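Bis(5'-nucleosyl)-tetraphosphatase [asymmetrical] (Caenorhabditis elegans, PDB 1KTG) hydrolyses diadenosine tetraphosphate asymmetrically to AMP and ATP, as a monomeric Nudix enzyme dependent on divalent metal ions. Local coordinates at residues A[7-12]-A[18-23]; A[96-101]-A[107-112]. All coordinates share one frame; numbering follows the deposited sequence.

In the fold
From the N terminus, strand 3-14 turns back at once into strand 17-25, and contact 1 closes this hairpin over the five residues between 7-12 and 18-23. The chain then runs through the Nudix box with helix 45-57 and strands 64-78 and 81-92 before contact 2 opens, so the two follow in series without nesting. Contact 2 closes a second short excursion, laying loop 96-101 over the tryptophans of strand 104-110. That strand pairs antiparallel with strand 17-25, which joins the contacts: Phe20 N lies 2.7 Å from Cys110 O, a probable hydrogen bond, and Arg12 packs on Trp109. Hairpin and strand 104-110 thus share one sheet, with loop 96-101 packed against that last strand.

Contact 1. Residues A[7-12]-A[18-23]; sequences GLVIYR and IEFLLL
Arg12 and Glu19 run alongside each other in the same direction on one face of the hairpin. The guanidinium presents NE and NH2 side-on to a single carboxylate oxygen, with Arg12 NE and Arg12 NH2 each 2.8 Å from Glu19 OE1. OE1 lies close to the guanidinium plane, and the two flat groups are only 23° apart. Both hydrogen bonds are bent, with N-H...O angles of 144°, as two donors converge on one acceptor. The arginine chain is extended from CG to NE, which carries the guanidinium out alongside the carboxylate and on to Trp109, where it makes a cation-pi contact. A magnesium ion lies about 4 Å from the Glu19 side chain. With an alanine in place of Arg12, the Glu19 carboxylate would probably lose its arginine partner and Trp109 its cation. The Arg12 and Glu19 backbones form a hydrogen-bonded antiparallel pair, Arg12 N to Glu19 O at 2.8 Å and Glu19 N to Arg12 O at 2.9 Å.

Tyr11 and Phe20, a non-hydrogen-bonded pair, occupy the other face. With CG set between its backbone N and carbonyl carbon (chi1 75°), the Tyr11 ring meets Ile18, CD1 to CD1 at 3.7 Å, while its OH is hydrogen-bonded to His67 NE2. Val9 CG1 approaches Phe20 CD2 obliquely, at 3.6 Å. Leu21 N donates a hydrogen bond to Ile10 O, and a water donates to both Ile10 O and Leu21 O, bridging the strands where they diverge. This is an antiparallel beta hairpin in the mixed sheet of the Nudix fold, with helix 122-137 packed against Val9 and Tyr11.

Contact 2. Residues A[96-101]-A[107-112]; sequences DDVQLS and WKWCEL. With MG (magnesium ion), chain E.
The indole of Trp107 carries Val98 on one face and Leu100 at its edge. Val98 CG1 stands over the five-membered ring in a CH-pi contact, 3.9 Å from its centroid and 18° off the normal. Leu100 CD1 lies at the edge in the ring plane, while Leu100 CG approaches Trp107 CE3 obliquely at 3.7 Å. The isopropyl group of Val98 is shared between two tryptophans: with CG1 anti to the backbone N (chi1 168°), that methyl meets Trp107, and CG2 is left to approach Trp109 CZ2 more loosely at 4.1 Å. Val98 O also comes within 3.6 Å of Trp107 CH2, so the backbone carbonyl lies by the six-membered ring while the CG1 methyl sits over the five-membered one.

Beyond the tryptophans Glu111, at the N-cap position of helix 112-119, binds a magnesium ion through OE2 with two waters, and its OE1 forms a salt bridge with Lys17. This ion is distinct from the magnesium ions at the site of Glu52, Glu56 and Glu103. Loop 96-101 is tied to the end of helix 45-57 by a backbone bond between Gln99 and Ala57; Trp107 and Trp109 rest on Leu21 of strand 17-25, and Cys110 packs against helix 112-119.

Contact 1. Residues A[7-12]-A[18-23]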
loop_
_atom_site.group_PDB
_atom_site.type_symbol
_atom_site.label_atom_id
_atom_site.label_comp_id
_atom_site.label_asym_id
_atom_site.label_seq_id
_atom_site.Cartn_x
_atom_site.Cartn_y
_atom_site.Cartn_z
ATOM N N GLY A 7 0.698 -0.303 -6.182
ATOM C CA GLY A 7 1.383 0.034 -4.962
ATOM C C GLY A 7 1.784 -1.197 -4.201
ATOM O O GLY A 7 1.681 -2.318 -4.695
ATOM N N LEU A 8 2.247 -0.972 -2.980
ATOM C CA LEU A 8 2.709 -2.037 -2.125
ATOM C C LEU A 8 2.031 -1.937 -0.768
ATOM O O LEU A 8 2.012 -0.876 -0.154
ATOM C CB LEU A 8 4.229 -1.946 -1.942
ATOM C CG LEU A 8 5.088 -2.144 -3.198
ATOM C CD1 LEU A 8 6.562 -2.060 -2.882
ATOM C CD2 LEU A 8 4.754 -3.453 -3.901
ATOM N N VAL A 9 1.422 -3.036 -0.344
ATOM C CA VAL A 9 0.881 -3.131 1.000
ATOM C C VAL A 9 2.099 -3.475 1.845
ATOM O O VAL A 9 2.540 -4.616 1.890
ATOM C CB VAL A 9 -0.208 -4.199 1.113
ATOM C CG1 VAL A 9 -0.603 -4.434 2.584
ATOM C CG2 VAL A 9 -1.431 -3.783 0.317
ATOM N N ILE A 10 2.687 -2.447 2.435
ATOM C CA ILE A 10 3.841 -2.616 3.300
ATOM C C ILE A 10 3.396 -3.044 4.688
ATOM O O ILE A 10 2.465 -2.464 5.244
ATOM C CB ILE A 10 4.571 -1.281 3.449
ATOM C CG1 ILE A 10 4.972 -0.709 2.080
ATOM C CG2 ILE A 10 5.758 -1.442 4.408
ATOM C CD1 ILE A 10 5.915 -1.560 1.297
ATOM N N TYR A 11 4.068 -4.048 5.241
ATOM C CA TYR A 11 3.822 -4.460 6.617
ATOM C C TYR A 11 5.139 -4.631 7.329
ATOM O O TYR A 11 6.205 -4.765 6.706
ATOM C CB TYR A 11 3.024 -5.765 6.699
ATOM C CG TYR A 11 3.808 -7.026 6.385
ATOM C CD1 TYR A 11 4.269 -7.853 7.402
ATOM C CD2 TYR A 11 4.066 -7.401 5.078
ATOM C CE1 TYR A 11 4.982 -9.012 7.125
ATOM C CE2 TYR A 11 4.772 -8.561 4.790
ATOM C CZ TYR A 11 5.229 -9.364 5.811
ATOM O OH TYR A 11 5.936 -10.527 5.520
ATOM N N ARG A 12 5.057 -4.626 8.650
ATOM C CA ARG A 12 6.192 -4.929 9.483
ATOM C C ARG A 12 5.711 -5.824 10.608
ATOM O O ARG A 12 4.500 -5.999 10.813
ATOM C CB ARG A 12 6.826 -3.658 10.040
ATOM C CG ARG A 12 6.027 -3.005 11.164
ATOM C CD ARG A 12 6.604 -1.681 11.631
ATOM N NE ARG A 12 5.816 -1.103 12.717
ATOM C CZ ARG A 12 6.098 0.034 13.321
ATOM N NH1 ARG A 12 7.179 0.740 12.964
ATOM N NH2 ARG A 12 5.315 0.457 14.304
ATOM N N ILE A 18 1.833 -8.178 13.420
ATOM C CA ILE A 18 1.794 -7.627 12.077
ATOM C C ILE A 18 1.129 -6.249 12.109
ATOM O O ILE A 18 0.084 -6.065 12.751
ATOM C CB ILE A 18 1.001 -8.551 11.134
ATOM C CG1 ILE A 18 1.685 -9.920 10.995
ATOM C CG2 ILE A 18 0.824 -7.893 9.767
ATOM C CD1 ILE A 18 2.989 -9.883 10.275
ATOM N N GLU A 19 1.761 -5.285 11.454
ATOM C CA GLU A 19 1.213 -3.945 11.294
ATOM C C GLU A 19 1.362 -3.541 9.840
ATOM O O GLU A 19 2.371 -3.865 9.212
ATOM C CB GLU A 19 1.940 -2.939 12.189
ATOM C CG GLU A 19 1.766 -3.207 13.674
ATOM C CD GLU A 19 2.442 -2.152 14.551
ATOM O OE1 GLU A 19 3.387 -1.495 14.077
ATOM O OE2 GLU A 19 2.033 -1.986 15.715
ATOM N N PHE A 20 0.341 -2.869 9.316
ATOM C CA PHE A 20 0.312 -2.356 7.936
ATOM C C PHE A 20 0.505 -0.831 7.882
ATOM O O PHE A 20 -0.068 -0.083 8.700
ATOM C CB PHE A 20 -1.030 -2.711 7.273
ATOM C CG PHE A 20 -1.294 -4.188 7.211
ATOM C CD1 PHE A 20 -2.029 -4.806 8.200
ATOM C CD2 PHE A 20 -0.764 -4.959 6.188
ATOM C CE1 PHE A 20 -2.259 -6.173 8.167
ATOM C CE2 PHE A 20 -0.992 -6.327 6.143
ATOM C CZ PHE A 20 -1.736 -6.929 7.147
ATOM N N LEU A 21 1.284 -0.361 6.913
ATOM C CA LEU A 21 1.543 1.068 6.776
ATOM C C LEU A 21 0.476 1.750 5.919
ATOM O O LEU A 21 0.236 1.351 4.788
ATOM C CB LEU A 21 2.928 1.319 6.166
ATOM C CG LEU A 21 3.320 2.790 5.943
ATOM C CD1 LEU A 21 3.404 3.562 7.258
ATOM C CD2 LEU A 21 4.627 2.917 5.156
ATOM N N LEU A 22 -0.172 2.760 6.477
ATOM C CA LEU A 22 -1.132 3.553 5.733
ATOM C C LEU A 22 -0.666 5.000 5.720
ATOM O O LEU A 22 -0.096 5.490 6.717
ATOM C CB LEU A 22 -2.533 3.451 6.337
ATOM C CG LEU A 22 -3.187 2.072 6.255
ATOM C CD1 LEU A 22 -4.556 2.120 6.918
ATOM C CD2 LEU A 22 -3.322 1.598 4.820
ATOM N N LEU A 23 -0.928 5.669 4.591
ATOM C CA LEU A 23 -0.586 7.078 4.368
ATOM C C LEU A 23 -1.854 7.910 4.136
ATOM O O LEU A 23 -2.772 7.508 3.418
ATOM C CB LEU A 23 0.315 7.226 3.145
ATOM C CG LEU A 23 1.519 6.302 3.020
ATOM C CD1 LEU A 23 2.250 6.620 1.723
ATOM C CD2 LEU A 23 2.450 6.445 4.211
HETATM O O HOH W 1 0.440 -1.097 3.744
#

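Contact 2. Residues A[96-101]-A[107-112]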
loop_
_atom_site.group_PDB
_atom_site.type_symbol
_atom_site.label_atom_id
_atom_site.label_comp_id
_atom_site.label_asym_id
_atom_site.label_seq_id
_atom_site.Cartn_x
_atom_site.Cartn_y
_atom_site.Cartn_z
ATOM N N ASP A 96 13.277 0.826 9.566
ATOM C CA ASP A 96 13.439 2.010 8.755
ATOM C C ASP A 96 12.341 3.016 9.037
ATOM O O ASP A 96 11.222 2.661 9.434
ATOM C CB ASP A 96 13.417 1.631 7.285
ATOM C CG ASP A 96 14.567 0.737 6.902
ATOM O OD1 ASP A 96 15.669 0.863 7.492
ATOM O OD2 ASP A 96 14.470 -0.113 6.002
ATOM N N ASP A 97 12.671 4.269 8.775
ATOM C CA ASP A 97 11.811 5.388 9.072
ATOM C C ASP A 97 11.119 5.905 7.831
ATOM O O ASP A 97 11.734 6.169 6.791
ATOM C CB ASP A 97 12.627 6.504 9.710
ATOM C CG ASP A 97 13.193 6.107 11.052
ATOM O OD1 ASP A 97 12.554 5.300 11.754
ATOM O OD2 ASP A 97 14.269 6.532 11.488
ATOM N N VAL A 98 9.817 6.036 7.976
ATOM C CA VAL A 98 8.956 6.543 6.939
ATOM C C VAL A 98 9.114 8.056 6.855
ATOM O O VAL A 98 9.201 8.732 7.877
ATOM C CB VAL A 98 7.513 6.207 7.276
ATOM C CG1 VAL A 98 6.550 6.966 6.378
ATOM C CG2 VAL A 98 7.300 4.709 7.171
ATOM N N GLN A 99 9.155 8.567 5.629
ATOM C CA GLN A 99 9.223 9.992 5.374
ATOM C C GLN A 99 8.260 10.267 4.228
ATOM O O GLN A 99 8.235 9.524 3.241
ATOM C CB GLN A 99 10.632 10.430 5.006
ATOM C CG GLN A 99 11.531 10.605 6.209
ATOM C CD GLN A 99 12.950 10.976 5.832
ATOM O OE1 GLN A 99 13.910 10.434 6.392
ATOM N NE2 GLN A 99 13.088 11.894 4.882
ATOM N N LEU A 100 7.478 11.328 4.367
ATOM C CA LEU A 100 6.448 11.639 3.395
ATOM C C LEU A 100 6.879 12.689 2.390
ATOM O O LEU A 100 7.845 13.427 2.594
ATOM C CB LEU A 100 5.186 12.140 4.106
ATOM C CG LEU A 100 4.604 11.260 5.221
ATOM C CD1 LEU A 100 3.322 11.905 5.792
ATOM C CD2 LEU A 100 4.308 9.858 4.711
ATOM N N SER A 101 6.117 12.737 1.303
ATOM C CA SER A 101 6.275 13.723 0.253
ATOM C C SER A 101 5.066 14.655 0.346
ATOM O O SER A 101 4.229 14.489 1.226
ATOM C CB SER A 101 6.300 13.029 -1.104
ATOM O OG SER A 101 5.015 12.542 -1.432
ATOM N N TRP A 107 0.940 9.373 8.583
ATOM C CA TRP A 107 0.964 7.937 8.359
ATOM C C TRP A 107 0.662 7.245 9.665
ATOM O O TRP A 107 0.647 7.870 10.715
ATOM C CB TRP A 107 2.320 7.469 7.799
ATOM C CG TRP A 107 3.447 7.371 8.801
ATOM C CD1 TRP A 107 3.741 6.302 9.596
ATOM C CD2 TRP A 107 4.444 8.359 9.084
ATOM N NE1 TRP A 107 4.844 6.572 10.368
ATOM C CE2 TRP A 107 5.300 7.825 10.065
ATOM C CE3 TRP A 107 4.707 9.642 8.600
ATOM C CZ2 TRP A 107 6.383 8.532 10.581
ATOM C CZ3 TRP A 107 5.783 10.342 9.116
ATOM C CH2 TRP A 107 6.604 9.789 10.096
ATOM N N LYS A 108 0.412 5.945 9.601
ATOM C CA LYS A 108 0.181 5.159 10.808
ATOM C C LYS A 108 0.523 3.707 10.550
ATOM O O LYS A 108 0.266 3.180 9.464
ATOM C CB LYS A 108 -1.272 5.260 11.265
ATOM C CG LYS A 108 -1.499 4.733 12.680
ATOM C CD LYS A 108 -2.947 4.936 13.126
ATOM C CE LYS A 108 -3.256 4.308 14.481
ATOM N NZ LYS A 108 -4.747 4.225 14.723
ATOM N N TRP A 109 1.136 3.068 11.537
ATOM C CA TRP A 109 1.370 1.630 11.452
ATOM C C TRP A 109 0.178 0.997 12.162
ATOM O O TRP A 109 -0.021 1.202 13.358
ATOM C CB TRP A 109 2.684 1.249 12.118
ATOM C CG TRP A 109 3.879 1.580 11.279
ATOM C CD1 TRP A 109 4.710 2.648 11.417
ATOM C CD2 TRP A 109 4.384 0.818 10.181
ATOM N NE1 TRP A 109 5.700 2.602 10.466
ATOM C CE2 TRP A 109 5.519 1.483 9.696
ATOM C CE3 TRP A 109 3.984 -0.367 9.552
ATOM C CZ2 TRP A 109 6.265 1.003 8.617
ATOM C CZ3 TRP A 109 4.732 -0.842 8.481
ATOM C CH2 TRP A 109 5.854 -0.156 8.027
ATOM N N CYS A 110 -0.612 0.224 11.425
ATOM C CA CYS A 110 -1.882 -0.277 11.928
ATOM C C CYS A 110 -2.030 -1.786 11.957
ATOM O O CYS A 110 -1.747 -2.451 10.971
ATOM C CB CYS A 110 -3.019 0.235 11.042
ATOM S SG CYS A 110 -2.927 1.978 10.578
ATOM N N GLU A 111 -2.516 -2.297 13.089
ATOM C CA GLU A 111 -2.928 -3.689 13.188
ATOM C C GLU A 111 -4.123 -3.899 12.238
ATOM O O GLU A 111 -4.828 -2.954 11.882
ATOM C CB GLU A 111 -3.283 -4.058 14.625
ATOM C CG GLU A 111 -2.071 -4.130 15.531
ATOM C CD GLU A 111 -2.425 -4.548 16.949
ATOM O OE1 GLU A 111 -3.325 -5.396 17.101
ATOM O OE2 GLU A 111 -1.788 -4.046 17.898
ATOM N N LEU A 112 -4.332 -5.136 11.814
ATOM C CA LEU A 112 -5.336 -5.446 10.795
ATOM C C LEU A 112 -6.701 -4.755 10.927
ATOM O O LEU A 112 -7.189 -4.147 9.983
ATOM C CB LEU A 112 -5.555 -6.952 10.733
ATOM C CG LEU A 112 -6.654 -7.381 9.758
ATOM C CD1 LEU A 112 -6.272 -7.044 8.322
ATOM C CD2 LEU A 112 -6.921 -8.856 9.912
HETATM MG MG MG E . -0.329 -2.704 18.438
HETATM O O HOH W 2 1.288 -3.809 17.468
HETATM O O HOH W 3 -0.336 -1.550 16.619
#